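Local coordinates for CaaX farnesyltransferase alpha subunit Ram2 (Aspergillus fumigatus, PDB 4L9P), which pairs with the beta subunit Ram1 to form protein farnesyltransferase, which probably attaches isoprenoids to proteins ending in a CAAX motif, at residues A[58-61]-A[62-65]; A[74-77]-A[78-82]; A[95-98]-A[99-103]; A[107-110]-A[111-114]. The protein carries 1 engineered substitution. All coordinates share one frame; numbering follows the deposited sequence.

From the N terminus, the four contacts come in series on four successive helices, 51-65, 71-83, 88-100 and 105-118. Each joins residues of adjacent turns, so none encloses a loop and none nests in or crosses another; contact 3 alone runs out of its helix into the turn that follows. Each contact packs against the next in line, and contact 4 also reaches back to contact 2, whereas contacts 1 and 4 lie about 24 Å apart between centres. Together they tie the N-terminal end of the subunit's alpha-helical array into one stack. Contact 1 also touches the Ram1 subunit; contacts 2 and 3 share one prenyltransferase repeat range, 70-101, and contact 4 lies in the next.

Contact 1: A[58-61]-A[62-65]; sequences SYLR and AVMA. With EDO (1,2-ethanediol), chain G.
Leu-60 carries CG anti to its own nitrogen (chi1 -174°), and Met-64, one turn on, folds back at its thioether (chi3 -53°); these torsions bring Met-64 CE to 3.7 Å from Leu-60 CG. The methionine lies slantwise over the leucine, with CE near CD2 as well. On the other flank Leu-60 CD1 meets Val-63 CG2 at 4.0 Å, the side chains at about a right angle. Beneath them the helix is held by bonds such as Met-64 N to Leu-60 O, 2.9 Å. Arg-61 bends at chi3 and turns its guanidinium back along the helix. There NH2 makes a weak bond to Ser-58 OG, whose main partner is Leu-54 O, while NH1 donates to O1 of a 1,2-ethanediol, probably from the crystallisation liquor, at 2.8 Å, near the guanidinium plane. NE reaches Ile-31 O, and NH1 also reaches His-194 O of the Ram1 subunit; several acceptors thus fix the rotation of the group. Leu-60 and Val-63 rest on Leu-76 of helix 71-83 and on Tyr-93 of helix 88-100. This is i to i+3 and i to i+4 packing on one helix of an all-helical scaffold, with an arginine at the alpha-beta subunit interface.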
ATOM      1  N   SER A  58      -8.863 -31.010  -5.330  1.00 14.12           N
ATOM      2  CA  SER A  58      -8.462 -31.940  -6.379  0.50 14.86           C
ATOM      3  C   SER A  58      -9.561 -32.074  -7.465  1.00 14.55           C
ATOM      4  O   SER A  58      -9.264 -32.155  -8.666  1.00 15.38           O
ATOM      5  CB  SER A  58      -8.076 -33.291  -5.755  0.50 15.98           C
ATOM      6  OG  SER A  58      -7.003 -33.126  -4.816  0.50 16.30           O
ATOM      7  N   TYR A  59     -10.821 -32.030  -7.057  1.00 14.14           N
ATOM      8  CA  TYR A  59     -11.917 -31.978  -8.049  1.00 14.49           C
ATOM      9  C   TYR A  59     -11.933 -30.619  -8.771  1.00 14.61           C
ATOM     10  O   TYR A  59     -12.218 -30.549  -9.962  1.00 15.85           O
ATOM     11  CB  TYR A  59     -13.304 -32.281  -7.382  1.00 14.35           C
ATOM     12  CG  TYR A  59     -13.520 -33.777  -7.291  1.00 15.75           C
ATOM     13  CD1 TYR A  59     -13.035 -34.506  -6.216  1.00 16.52           C
ATOM     14  CD2 TYR A  59     -14.071 -34.453  -8.350  1.00 17.33           C
ATOM     15  CE1 TYR A  59     -13.189 -35.920  -6.164  1.00 18.08           C
ATOM     16  CE2 TYR A  59     -14.191 -35.839  -8.307  1.00 18.26           C
ATOM     17  CZ  TYR A  59     -13.767 -36.527  -7.218  1.00 18.66           C
ATOM     18  OH  TYR A  59     -13.901 -37.916  -7.139  1.00 20.97           O
ATOM     19  N   LEU A  60     -11.589 -29.520  -8.064  1.00 13.01           N
ATOM     20  CA  LEU A  60     -11.567 -28.232  -8.740  1.00 13.23           C
ATOM     21  C   LEU A  60     -10.480 -28.210  -9.839  1.00 13.49           C
ATOM     22  O   LEU A  60     -10.707 -27.687 -10.953  1.00 13.94           O
ATOM     23  CB  LEU A  60     -11.306 -27.112  -7.690  1.00 13.86           C
ATOM     24  CG  LEU A  60     -11.431 -25.728  -8.365  1.00 14.73           C
ATOM     25  CD1 LEU A  60     -12.865 -25.419  -8.771  1.00 15.91           C
ATOM     26  CD2 LEU A  60     -10.860 -24.592  -7.471  1.00 15.93           C
ATOM     27  N   ARG A  61      -9.326 -28.782  -9.543  1.00 13.87           N
ATOM     28  CA  ARG A  61      -8.287 -28.849 -10.570  1.00 14.53           C
ATOM     29  C   ARG A  61      -8.823 -29.568 -11.820  1.00 15.53           C
ATOM     30  O   ARG A  61      -8.591 -29.128 -12.939  1.00 16.70           O
ATOM     31  CB  ARG A  61      -7.029 -29.584 -10.070  1.00 15.29           C
ATOM     32  CG  ARG A  61      -6.119 -28.674  -9.276  1.00 17.24           C
ATOM     33  CD  ARG A  61      -4.751 -29.349  -8.986  1.00 18.83           C
ATOM     34  NE  ARG A  61      -4.955 -30.250  -7.880  1.00 20.83           N
ATOM     35  CZ  ARG A  61      -4.839 -29.960  -6.589  1.00 20.57           C
ATOM     36  NH1 ARG A  61      -4.373 -28.782  -6.139  1.00 19.69           N
ATOM     37  NH2 ARG A  61      -5.148 -30.912  -5.744  1.00 21.52           N
ATOM     38  N   ALA A  62      -9.558 -30.660 -11.620  1.00 15.10           N
ATOM     39  CA  ALA A  62     -10.071 -31.407 -12.756  1.00 16.24           C
ATOM     40  C   ALA A  62     -11.110 -30.630 -13.549  1.00 16.40           C
ATOM     41  O   ALA A  62     -11.085 -30.635 -14.781  1.00 18.13           O
ATOM     42  CB  ALA A  62     -10.685 -32.759 -12.257  1.00 17.01           C
ATOM     43  N   VAL A  63     -12.081 -30.015 -12.877  1.00 14.89           N
ATOM     44  CA  VAL A  63     -13.085 -29.272 -13.624  1.00 16.38           C
ATOM     45  C   VAL A  63     -12.483 -28.085 -14.370  1.00 16.23           C
ATOM     46  O   VAL A  63     -12.883 -27.795 -15.500  1.00 17.04           O
ATOM     47  CB  VAL A  63     -14.364 -28.889 -12.808  1.00 17.80           C
ATOM     48  CG1 VAL A  63     -15.143 -30.156 -12.478  1.00 18.78           C
ATOM     49  CG2 VAL A  63     -14.049 -28.114 -11.539  1.00 18.89           C
ATOM     50  N   MET A  64     -11.545 -27.372 -13.724  1.00 15.54           N
ATOM     51  CA  MET A  64     -10.984 -26.230 -14.407  1.00 16.14           C
ATOM     52  C   MET A  64     -10.127 -26.668 -15.614  1.00 18.35           C
ATOM     53  O   MET A  64     -10.139 -26.019 -16.658  1.00 19.73           O
ATOM     54  CB  MET A  64     -10.155 -25.411 -13.418  1.00 14.83           C
ATOM     55  CG  MET A  64     -11.029 -24.710 -12.368  1.00 14.11           C
ATOM     56  SD  MET A  64     -10.121 -23.569 -11.312  1.00 15.08           S
ATOM     57  CE  MET A  64      -8.815 -24.605 -10.714  1.00 18.57           C
ATOM     58  N   ALA A  65      -9.392 -27.764 -15.470  1.00 19.87           N
ATOM     59  CA  ALA A  65      -8.607 -28.284 -16.579  1.00 21.76           C
ATOM     60  C   ALA A  65      -9.502 -28.658 -17.791  1.00 22.09           C
ATOM     61  O   ALA A  65      -9.090 -28.521 -18.952  1.00 24.11           O
ATOM     62  CB  ALA A  65      -7.796 -29.516 -16.117  1.00 23.11           C
TER
HETATM   63  C1  EDO G 404      -4.690 -28.023  -2.107  1.00 22.68           C
HETATM   64  O1  EDO G 404      -4.978 -28.485  -3.422  1.00 22.10           O
HETATM   65  C2  EDO G 404      -3.989 -26.691  -2.154  1.00 22.87           C
HETATM   66  O2  EDO G 404      -4.732 -25.715  -2.907  1.00 20.69           O

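Contact 2: A[74-77]-A[78-82]; sequences LRLT and GDIIS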
ATOM      1  N   LEU A  74     -20.377 -25.354 -10.209  1.00 10.87           N
ATOM      2  CA  LEU A  74     -20.796 -24.169  -9.465  1.00 10.49           C
ATOM      3  C   LEU A  74     -20.933 -24.477  -7.960  1.00 10.76           C
ATOM      4  O   LEU A  74     -20.417 -23.745  -7.106  1.00 11.12           O
ATOM      5  CB  LEU A  74     -22.078 -23.571 -10.077  1.00 10.92           C
ATOM      6  CG  LEU A  74     -22.606 -22.278  -9.418  1.00 11.41           C
ATOM      7  CD1 LEU A  74     -21.589 -21.111  -9.614  1.00 12.01           C
ATOM      8  CD2 LEU A  74     -23.985 -21.934 -10.020  1.00 12.88           C
ATOM      9  N   ARG A  75     -21.582 -25.569  -7.599  1.00 11.08           N
ATOM     10  CA  ARG A  75     -21.711 -26.007  -6.201  1.00 10.88           C
ATOM     11  C   ARG A  75     -20.331 -26.281  -5.575  1.00  9.74           C
ATOM     12  O   ARG A  75     -20.052 -25.857  -4.442  1.00 10.72           O
ATOM     13  CB  ARG A  75     -22.544 -27.291  -6.118  1.00 14.54           C
ATOM     14  CG  ARG A  75     -24.016 -27.092  -6.398  1.00 19.13           C
ATOM     15  CD  ARG A  75     -24.859 -28.341  -5.953  1.00 24.09           C
ATOM     16  NE  ARG A  75     -24.292 -29.635  -6.374  1.00 27.62           N
ATOM     17  CZ  ARG A  75     -24.532 -30.242  -7.540  1.00 28.71           C
ATOM     18  NH1 ARG A  75     -25.373 -29.709  -8.434  1.00 26.96           N
ATOM     19  NH2 ARG A  75     -23.945 -31.414  -7.793  1.00 29.67           N
ATOM     20  N   LEU A  76     -19.419 -26.822  -6.367  1.00  9.82           N
ATOM     21  CA  LEU A  76     -18.062 -27.086  -5.880  1.00  9.59           C
ATOM     22  C   LEU A  76     -17.367 -25.750  -5.514  1.00  9.07           C
ATOM     23  O   LEU A  76     -16.682 -25.638  -4.488  1.00 10.73           O
ATOM     24  CB  LEU A  76     -17.259 -27.776  -6.993  1.00  9.81           C
ATOM     25  CG  LEU A  76     -15.768 -27.989  -6.684  1.00 10.81           C
ATOM     26  CD1 LEU A  76     -15.507 -28.767  -5.380  1.00 11.48           C
ATOM     27  CD2 LEU A  76     -15.055 -28.659  -7.853  1.00 12.94           C
ATOM     28  N   THR A  77     -17.504 -24.762  -6.378  1.00  8.72           N
ATOM     29  CA  THR A  77     -16.889 -23.461  -6.034  1.00  8.23           C
ATOM     30  C   THR A  77     -17.475 -22.877  -4.743  1.00  8.15           C
ATOM     31  O   THR A  77     -16.723 -22.294  -3.964  1.00  9.36           O
ATOM     32  CB  THR A  77     -17.020 -22.419  -7.161  1.00  9.11           C
ATOM     33  OG1 THR A  77     -18.391 -21.990  -7.375  1.00  9.53           O
ATOM     34  CG2 THR A  77     -16.333 -22.868  -8.457  1.00 10.84           C
ATOM     35  N   GLY A  78     -18.759 -23.041  -4.494  1.00  8.59           N
ATOM     36  CA  GLY A  78     -19.348 -22.527  -3.269  1.00  9.51           C
ATOM     37  C   GLY A  78     -18.813 -23.284  -2.051  1.00  9.69           C
ATOM     38  O   GLY A  78     -18.583 -22.677  -0.977  1.00 10.93           O
ATOM     39  N   ASP A  79     -18.594 -24.602  -2.230  1.00 10.66           N
ATOM     40  CA  ASP A  79     -18.070 -25.413  -1.125  1.00 10.71           C
ATOM     41  C   ASP A  79     -16.621 -24.952  -0.775  1.00 11.46           C
ATOM     42  O   ASP A  79     -16.256 -24.751   0.404  1.00 11.81           O
ATOM     43  CB  ASP A  79     -18.076 -26.892  -1.553  1.00 11.31           C
ATOM     44  CG  ASP A  79     -17.771 -27.826  -0.412  1.00 15.99           C
ATOM     45  OD1 ASP A  79     -17.924 -27.434   0.765  1.00 17.77           O
ATOM     46  OD2 ASP A  79     -17.397 -28.954  -0.698  1.00 18.44           O
ATOM     47  N   ILE A  80     -15.805 -24.760  -1.802  1.00  9.86           N
ATOM     48  CA  ILE A  80     -14.434 -24.339  -1.551  1.00 10.10           C
ATOM     49  C   ILE A  80     -14.410 -22.949  -0.930  1.00  9.55           C
ATOM     50  O   ILE A  80     -13.638 -22.695  -0.022  1.00 10.36           O
ATOM     51  CB  ILE A  80     -13.587 -24.366  -2.840  1.00 10.70           C
ATOM     52  CG1 ILE A  80     -13.376 -25.870  -3.215  1.00 11.80           C
ATOM     53  CG2 ILE A  80     -12.206 -23.680  -2.589  1.00 11.41           C
ATOM     54  CD1 ILE A  80     -12.768 -26.099  -4.548  1.00 13.79           C
ATOM     55  N   ILE A  81     -15.244 -22.050  -1.418  1.00 10.13           N
ATOM     56  CA  ILE A  81     -15.363 -20.713  -0.806  1.00 10.27           C
ATOM     57  C   ILE A  81     -15.768 -20.769   0.660  1.00 12.41           C
ATOM     58  O   ILE A  81     -15.246 -19.954   1.468  1.00 13.29           O
ATOM     59  CB  ILE A  81     -16.317 -19.794  -1.648  1.00  9.91           C
ATOM     60  CG1 ILE A  81     -15.586 -19.401  -2.930  1.00 10.45           C
ATOM     61  CG2 ILE A  81     -16.779 -18.544  -0.839  1.00 10.44           C
ATOM     62  CD1 ILE A  81     -16.511 -18.808  -4.035  1.00 11.60           C
ATOM     63  N   SER A  82     -16.639 -21.719   1.012  1.00 13.62           N
ATOM     64  CA  SER A  82     -17.020 -21.881   2.432  1.00 14.71           C
ATOM     65  C   SER A  82     -15.809 -22.280   3.284  1.00 15.87           C
ATOM     66  O   SER A  82     -15.733 -21.921   4.453  1.00 18.60           O
ATOM     67  CB  SER A  82     -18.172 -22.897   2.591  1.00 18.31           C
ATOM     68  OG  SER A  82     -17.728 -24.246   2.586  1.00 20.61           O
TER
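The flat peptide carbonyl of Leu-74 receives two donors, each slightly out of its plane: Gly-78 N at 3.2 Å, tilted 17°, and the hydroxyl Thr-77 OG1 at 2.7 Å, tilted 16°. Gly-78 N continues the helix, while the hydroxyl comes in at a sharper angle to the C=O bond. Thr-77 can do this because its OG1 sits between its own N and carbonyl carbon (chi1 68°), folded back against the preceding turn. The same oxygen is also bonded to Arg-94 NH1 of helix 88-100, which further fixes its rotation. Ser-82, five residues on, repeats the i to i-3 bond, its OG donating to Asp-79 O at 2.7 Å. The other planar groups, the Asp-79 carboxylate and the Arg-75 guanidinium, find their strongest partners beyond the helix: Asp-79 OD2 bonds Tyr-19 OH and Arg-75 NH2 pairs with Glu-24. Toward helix 51-65, Leu-76 and Ile-80 bring their CD1 methyls to 3.9 Å where the side chains slant across each other. Ile-81 lays CG1 over Thr-77 O at 3.3 Å, while its N bonds that same oxygen. The contact therefore joins two chemistries on one helix of a prenyltransferase repeat: aliphatic carbons pack inward, and hydroxyls spend their protons on backbone oxygens within the helix, which lets Thr-77 sit buried with its polar atom satisfied.

Contact 3: A[95-98]-A[99-103]; sequences AKIL and FALGK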
ATOM      1  N   ALA A  95     -17.267 -17.027 -11.364  1.00  8.60           N
ATOM      2  CA  ALA A  95     -17.915 -16.050 -12.189  1.00 10.24           C
ATOM      3  C   ALA A  95     -18.036 -16.532 -13.642  1.00 11.44           C
ATOM      4  O   ALA A  95     -19.057 -16.269 -14.296  1.00 11.88           O
ATOM      5  CB  ALA A  95     -17.137 -14.706 -12.153  1.00 10.88           C
ATOM      6  N   LYS A  96     -17.003 -17.205 -14.140  1.00 12.44           N
ATOM      7  CA  LYS A  96     -17.107 -17.784 -15.509  1.00 13.60           C
ATOM      8  C   LYS A  96     -18.315 -18.698 -15.616  1.00 13.79           C
ATOM      9  O   LYS A  96     -19.080 -18.587 -16.588  1.00 14.90           O
ATOM     10  CB  LYS A  96     -15.865 -18.588 -15.832  1.00 15.33           C
ATOM     11  CG  LYS A  96     -14.632 -17.762 -16.082  1.00 17.95           C
ATOM     12  CD  LYS A  96     -13.494 -18.751 -16.453  1.00 21.17           C
ATOM     13  CE  LYS A  96     -12.209 -18.042 -16.825  1.00 23.04           C
ATOM     14  NZ  LYS A  96     -11.234 -19.095 -17.267  1.00 23.53           N
ATOM     15  N   ILE A  97     -18.515 -19.565 -14.627  1.00 11.16           N
ATOM     16  CA  ILE A  97     -19.643 -20.519 -14.684  1.00 10.91           C
ATOM     17  C   ILE A  97     -20.977 -19.767 -14.636  1.00 12.36           C
ATOM     18  O   ILE A  97     -21.879 -20.046 -15.409  1.00 12.63           O
ATOM     19  CB  ILE A  97     -19.609 -21.493 -13.502  1.00 11.10           C
ATOM     20  CG1 ILE A  97     -18.326 -22.332 -13.524  1.00 11.63           C
ATOM     21  CG2 ILE A  97     -20.869 -22.395 -13.548  1.00 11.34           C
ATOM     22  CD1 ILE A  97     -18.039 -23.075 -12.222  1.00 12.61           C
ATOM     23  N   LEU A  98     -21.134 -18.781 -13.770  1.00 11.51           N
ATOM     24  CA  LEU A  98     -22.385 -18.055 -13.642  1.00 13.12           C
ATOM     25  C   LEU A  98     -22.766 -17.429 -14.961  1.00 14.87           C
ATOM     26  O   LEU A  98     -23.912 -17.517 -15.357  1.00 14.75           O
ATOM     27  CB  LEU A  98     -22.219 -16.933 -12.599  1.00 12.51           C
ATOM     28  CG  LEU A  98     -22.069 -17.431 -11.169  1.00 11.68           C
ATOM     29  CD1 LEU A  98     -21.568 -16.238 -10.294  1.00 11.70           C
ATOM     30  CD2 LEU A  98     -23.411 -17.918 -10.642  1.00 12.16           C
ATOM     31  N   PHE A  99     -21.819 -16.775 -15.635  1.00 15.69           N
ATOM     32  CA  PHE A  99     -22.138 -16.190 -16.928  1.00 17.17           C
ATOM     33  C   PHE A  99     -22.400 -17.261 -18.011  1.00 18.45           C
ATOM     34  O   PHE A  99     -23.385 -17.152 -18.775  1.00 19.84           O
ATOM     35  CB  PHE A  99     -21.059 -15.206 -17.310  1.00 17.40           C
ATOM     36  CG  PHE A  99     -21.169 -13.923 -16.570  1.00 17.60           C
ATOM     37  CD1 PHE A  99     -22.170 -12.982 -16.900  1.00 18.70           C
ATOM     38  CD2 PHE A  99     -20.301 -13.624 -15.539  1.00 18.68           C
ATOM     39  CE1 PHE A  99     -22.282 -11.766 -16.191  1.00 18.69           C
ATOM     40  CE2 PHE A  99     -20.401 -12.411 -14.858  1.00 18.09           C
ATOM     41  CZ  PHE A  99     -21.389 -11.501 -15.177  1.00 18.37           C
ATOM     42  N   ALA A 100     -21.564 -18.312 -18.054  1.00 17.89           N
ATOM     43  CA  ALA A 100     -21.736 -19.347 -19.092  1.00 18.20           C
ATOM     44  C   ALA A 100     -23.081 -20.066 -18.988  1.00 18.70           C
ATOM     45  O   ALA A 100     -23.687 -20.450 -20.017  1.00 19.65           O
ATOM     46  CB  ALA A 100     -20.622 -20.313 -18.992  1.00 18.07           C
ATOM     47  N   LEU A 101     -23.590 -20.257 -17.792  1.00 17.83           N
ATOM     48  CA  LEU A 101     -24.864 -20.965 -17.616  1.00 17.98           C
ATOM     49  C   LEU A 101     -26.075 -20.042 -17.580  1.00 17.62           C
ATOM     50  O   LEU A 101     -27.216 -20.520 -17.458  1.00 18.20           O
ATOM     51  CB  LEU A 101     -24.849 -21.789 -16.334  1.00 18.51           C
ATOM     52  CG  LEU A 101     -23.793 -22.883 -16.271  1.00 19.99           C
ATOM     53  CD1 LEU A 101     -23.949 -23.643 -14.951  1.00 19.57           C
ATOM     54  CD2 LEU A 101     -23.888 -23.837 -17.480  1.00 21.46           C
ATOM     55  N   GLY A 102     -25.852 -18.731 -17.706  1.00 17.47           N
ATOM     56  CA  GLY A 102     -26.961 -17.800 -17.624  1.00 18.26           C
ATOM     57  C   GLY A 102     -27.650 -17.886 -16.279  1.00 17.80           C
ATOM     58  O   GLY A 102     -28.888 -17.816 -16.204  1.00 18.62           O
ATOM     59  N   LYS A 103     -26.870 -18.035 -15.196  1.00 15.73           N
ATOM     60  CA  LYS A 103     -27.505 -18.120 -13.872  1.00 14.98           C
ATOM     61  C   LYS A 103     -28.157 -16.783 -13.487  1.00 15.64           C
ATOM     62  O   LYS A 103     -27.749 -15.686 -13.937  1.00 16.70           O
ATOM     63  CB  LYS A 103     -26.415 -18.433 -12.822  1.00 13.71           C
ATOM     64  CG  LYS A 103     -25.737 -19.798 -13.066  1.00 14.11           C
ATOM     65  CD  LYS A 103     -26.785 -20.994 -13.033  1.00 15.97           C
ATOM     66  CE  LYS A 103     -27.463 -21.090 -11.631  1.00 17.25           C
ATOM     67  NZ  LYS A 103     -28.555 -22.144 -11.588  1.00 18.86           N
TER
HETATM   68  O   HOH W   1     -25.593 -15.091 -15.761  1.00 25.42           O
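Ile-97 lies alongside Leu-101, both pointing the same way, and its CG2 presses on Leu-101 CD1 at 3.6 Å. One turn of helix separates them, and Leu-101 N closes that turn with a bond of 2.9 Å to Ile-97 O. Further round the helix the Phe-99 ring brings its edge to the backbone: CD2 is 3.2 Å from Ala-95 O, close to the ring plane, while Phe-99 N bonds the same oxygen in an almost straight line (172°). The last turn then ends in a Schellman motif. Gly-102, the first residue to leave helical angles, takes positive phi (61°) and donates its N to Phe-99 O, and Lys-103 N reaches back to Leu-98 O at 3.0 Å, in the carbonyl plane. The reversal also brings together the side chains at the two ends of the motif, as is usual for it: Leu-98 CD2 meets Lys-103 CB at 3.7 Å, the chains crossing at about a right angle. A water donates to both Leu-98 O, at 3.0 Å, and Lys-103 O, so the first of these oxygens serves two donors. Lys-103 coils at chi2 and chi3 and sends its NZ to a salt bridge with Glu-71. Within the helical stack, Ile-97 and Leu-98 both pack on Leu-74 of helix 71-83. Leu-98 and Phe-99 also meet Leu-105 of helix 105-118, and they touch His-128 and Val-131, respectively, of helix 123-133.

Contact 4: A[107-110]-A[111-114]; sequences EEIE and WLNK
Trp-111 starts with CB 3.5 Å from Glu-108 O, within a helix of the second alpha-subunit repeat range, 105-136, of this TPR-like scaffold. With CG anti to the backbone N (chi1 171°), the indole runs alongside the Glu-108 side chain, and Glu-108 O lies at its edge, in the ring plane. Farther out, CE3 is 3.5 Å and CZ3 3.4 Å from Glu-108 OE2, which approaches obliquely, the carboxylate and ring planes 25° apart. The remote benzene atoms continue to helix 71-83, where CH2 packs on Ile-81 CD1 and CZ2 approaches Gly-78 CA. Glu-108 bends at chi2 to lie there, and outside partners hold its carboxylate: Arg-94 forms a salt bridge with OE1 and a cation-pi contact with Trp-111, and His-128 bonds OE2. The Arg-94 guanidinium probably offsets the carboxylate charge so close to the ring. On another side of the helix, Asn-113 N bonds Ile-109 O at 2.8 Å, and the amide carbon CG folds over that same oxygen at 3.2 Å. Arg-129 donates to Asn-113 OD1, whose nearest carbon across the turn is Ile-109 CG2. The other arm of the amide, Asn-113 ND2, donates to a water oxygen 2.9 Å away.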
ATOM      1  N   GLU A 107     -30.012 -13.868  -7.560  1.00 13.27           N
ATOM      2  CA  GLU A 107     -29.811 -14.913  -6.555  1.00 14.16           C
ATOM      3  C   GLU A 107     -28.335 -15.037  -6.155  1.00 12.09           C
ATOM      4  O   GLU A 107     -28.026 -15.253  -4.971  1.00 12.17           O
ATOM      5  CB  GLU A 107     -30.350 -16.267  -7.054  1.00 17.37           C
ATOM      6  CG  GLU A 107     -31.857 -16.252  -7.073  1.00 21.18           C
ATOM      7  CD  GLU A 107     -32.449 -17.518  -7.620  1.00 27.08           C
ATOM      8  OE1 GLU A 107     -31.668 -18.398  -8.093  1.00 29.34           O
ATOM      9  OE2 GLU A 107     -33.716 -17.619  -7.583  1.00 29.42           O
ATOM     10  N   GLU A 108     -27.425 -14.842  -7.098  1.00 10.74           N
ATOM     11  CA  GLU A 108     -26.009 -14.827  -6.763  1.00  9.59           C
ATOM     12  C   GLU A 108     -25.692 -13.679  -5.807  1.00  7.98           C
ATOM     13  O   GLU A 108     -24.898 -13.906  -4.848  1.00  8.44           O
ATOM     14  CB  GLU A 108     -25.130 -14.755  -8.028  1.00  9.90           C
ATOM     15  CG  GLU A 108     -23.615 -14.642  -7.731  1.00 10.16           C
ATOM     16  CD  GLU A 108     -22.921 -15.897  -7.161  1.00  9.94           C
ATOM     17  OE1 GLU A 108     -23.589 -16.924  -6.865  1.00 10.40           O
ATOM     18  OE2 GLU A 108     -21.663 -15.857  -6.984  1.00 10.19           O
ATOM     19  N   ILE A 109     -26.226 -12.493  -6.042  1.00  7.74           N
ATOM     20  CA  ILE A 109     -25.968 -11.402  -5.098  1.00  8.07           C
ATOM     21  C   ILE A 109     -26.514 -11.714  -3.711  1.00  8.80           C
ATOM     22  O   ILE A 109     -25.829 -11.449  -2.715  1.00  9.31           O
ATOM     23  CB  ILE A 109     -26.516 -10.061  -5.631  1.00  8.19           C
ATOM     24  CG1 ILE A 109     -25.677  -9.568  -6.841  1.00 10.39           C
ATOM     25  CG2 ILE A 109     -26.594  -9.015  -4.529  1.00  8.25           C
ATOM     26  CD1 ILE A 109     -24.310  -8.964  -6.472  1.00 11.26           C
ATOM     27  N   GLU A 110     -27.689 -12.324  -3.608  1.00  9.44           N
ATOM     28  CA  GLU A 110     -28.174 -12.628  -2.271  0.65 10.45           C
ATOM     29  C   GLU A 110     -27.259 -13.657  -1.575  1.00 11.01           C
ATOM     30  O   GLU A 110     -27.006 -13.546  -0.355  1.00 11.88           O
ATOM     31  CB  GLU A 110     -29.651 -13.073  -2.352  0.65 12.67           C
ATOM     32  CG  GLU A 110     -30.540 -11.945  -2.891  0.65 16.65           C
ATOM     33  CD  GLU A 110     -30.583 -10.691  -1.990  0.65 20.56           C
ATOM     34  OE1 GLU A 110     -30.971 -10.853  -0.798  0.65 25.20           O
ATOM     35  OE2 GLU A 110     -30.215  -9.567  -2.441  0.65 18.19           O
ATOM     36  N   TRP A 111     -26.708 -14.613  -2.321  1.00  9.77           N
ATOM     37  CA  TRP A 111     -25.706 -15.538  -1.731  1.00  9.94           C
ATOM     38  C   TRP A 111     -24.417 -14.765  -1.343  1.00  8.56           C
ATOM     39  O   TRP A 111     -23.879 -14.944  -0.221  1.00  9.28           O
ATOM     40  CB  TRP A 111     -25.391 -16.636  -2.740  1.00 11.74           C
ATOM     41  CG  TRP A 111     -24.252 -17.500  -2.334  1.00 14.23           C
ATOM     42  CD1 TRP A 111     -24.306 -18.595  -1.501  1.00 16.37           C
ATOM     43  CD2 TRP A 111     -22.884 -17.374  -2.744  1.00 14.61           C
ATOM     44  NE1 TRP A 111     -23.028 -19.148  -1.358  1.00 16.87           N
ATOM     45  CE2 TRP A 111     -22.154 -18.427  -2.125  1.00 16.09           C
ATOM     46  CE3 TRP A 111     -22.207 -16.489  -3.588  1.00 14.39           C
ATOM     47  CZ2 TRP A 111     -20.782 -18.588  -2.320  1.00 15.66           C
ATOM     48  CZ3 TRP A 111     -20.845 -16.654  -3.775  1.00 15.52           C
ATOM     49  CH2 TRP A 111     -20.146 -17.694  -3.124  1.00 15.24           C
ATOM     50  N   LEU A 112     -23.934 -13.902  -2.242  1.00  7.51           N
ATOM     51  CA  LEU A 112     -22.695 -13.160  -1.990  1.00  7.53           C
ATOM     52  C   LEU A 112     -22.844 -12.280  -0.754  1.00  6.77           C
ATOM     53  O   LEU A 112     -21.898 -12.155   0.029  1.00  7.01           O
ATOM     54  CB  LEU A 112     -22.398 -12.310  -3.236  1.00  6.64           C
ATOM     55  CG  LEU A 112     -21.039 -11.582  -3.136  1.00  6.58           C
ATOM     56  CD1 LEU A 112     -19.842 -12.543  -3.013  1.00  8.37           C
ATOM     57  CD2 LEU A 112     -20.910 -10.663  -4.367  1.00  7.44           C
ATOM     58  N   ASN A 113     -24.027 -11.698  -0.550  1.00  7.14           N
ATOM     59  CA  ASN A 113     -24.216 -10.849   0.629  1.00  6.52           C
ATOM     60  C   ASN A 113     -23.953 -11.650   1.917  1.00  7.15           C
ATOM     61  O   ASN A 113     -23.380 -11.123   2.884  1.00  7.05           O
ATOM     62  CB  ASN A 113     -25.655 -10.362   0.721  1.00  7.34           C
ATOM     63  CG  ASN A 113     -26.002  -9.320  -0.301  1.00  8.20           C
ATOM     64  OD1 ASN A 113     -25.133  -8.767  -0.991  1.00  7.12           O
ATOM     65  ND2 ASN A 113     -27.302  -9.056  -0.447  1.00  9.34           N
ATOM     66  N   LYS A 114     -24.383 -12.902   1.965  1.00  7.24           N
ATOM     67  CA  LYS A 114     -24.129 -13.733   3.141  1.00  8.27           C
ATOM     68  C   LYS A 114     -22.650 -14.014   3.353  1.00  8.12           C
ATOM     69  O   LYS A 114     -22.160 -14.022   4.489  1.00  9.95           O
ATOM     70  CB  LYS A 114     -24.901 -15.089   2.989  1.00 11.26           C
ATOM     71  CG  LYS A 114     -26.424 -14.878   2.992  1.00 15.37           C
ATOM     72  CD  LYS A 114     -27.155 -16.150   2.519  1.00 20.14           C
ATOM     73  CE  LYS A 114     -28.567 -15.849   1.942  1.00 24.52           C
ATOM     74  NZ  LYS A 114     -29.424 -17.012   1.475  1.00 26.94           N
TER
HETATM   75  O   HOH W   2     -28.638  -7.016  -2.010  1.00 17.89           O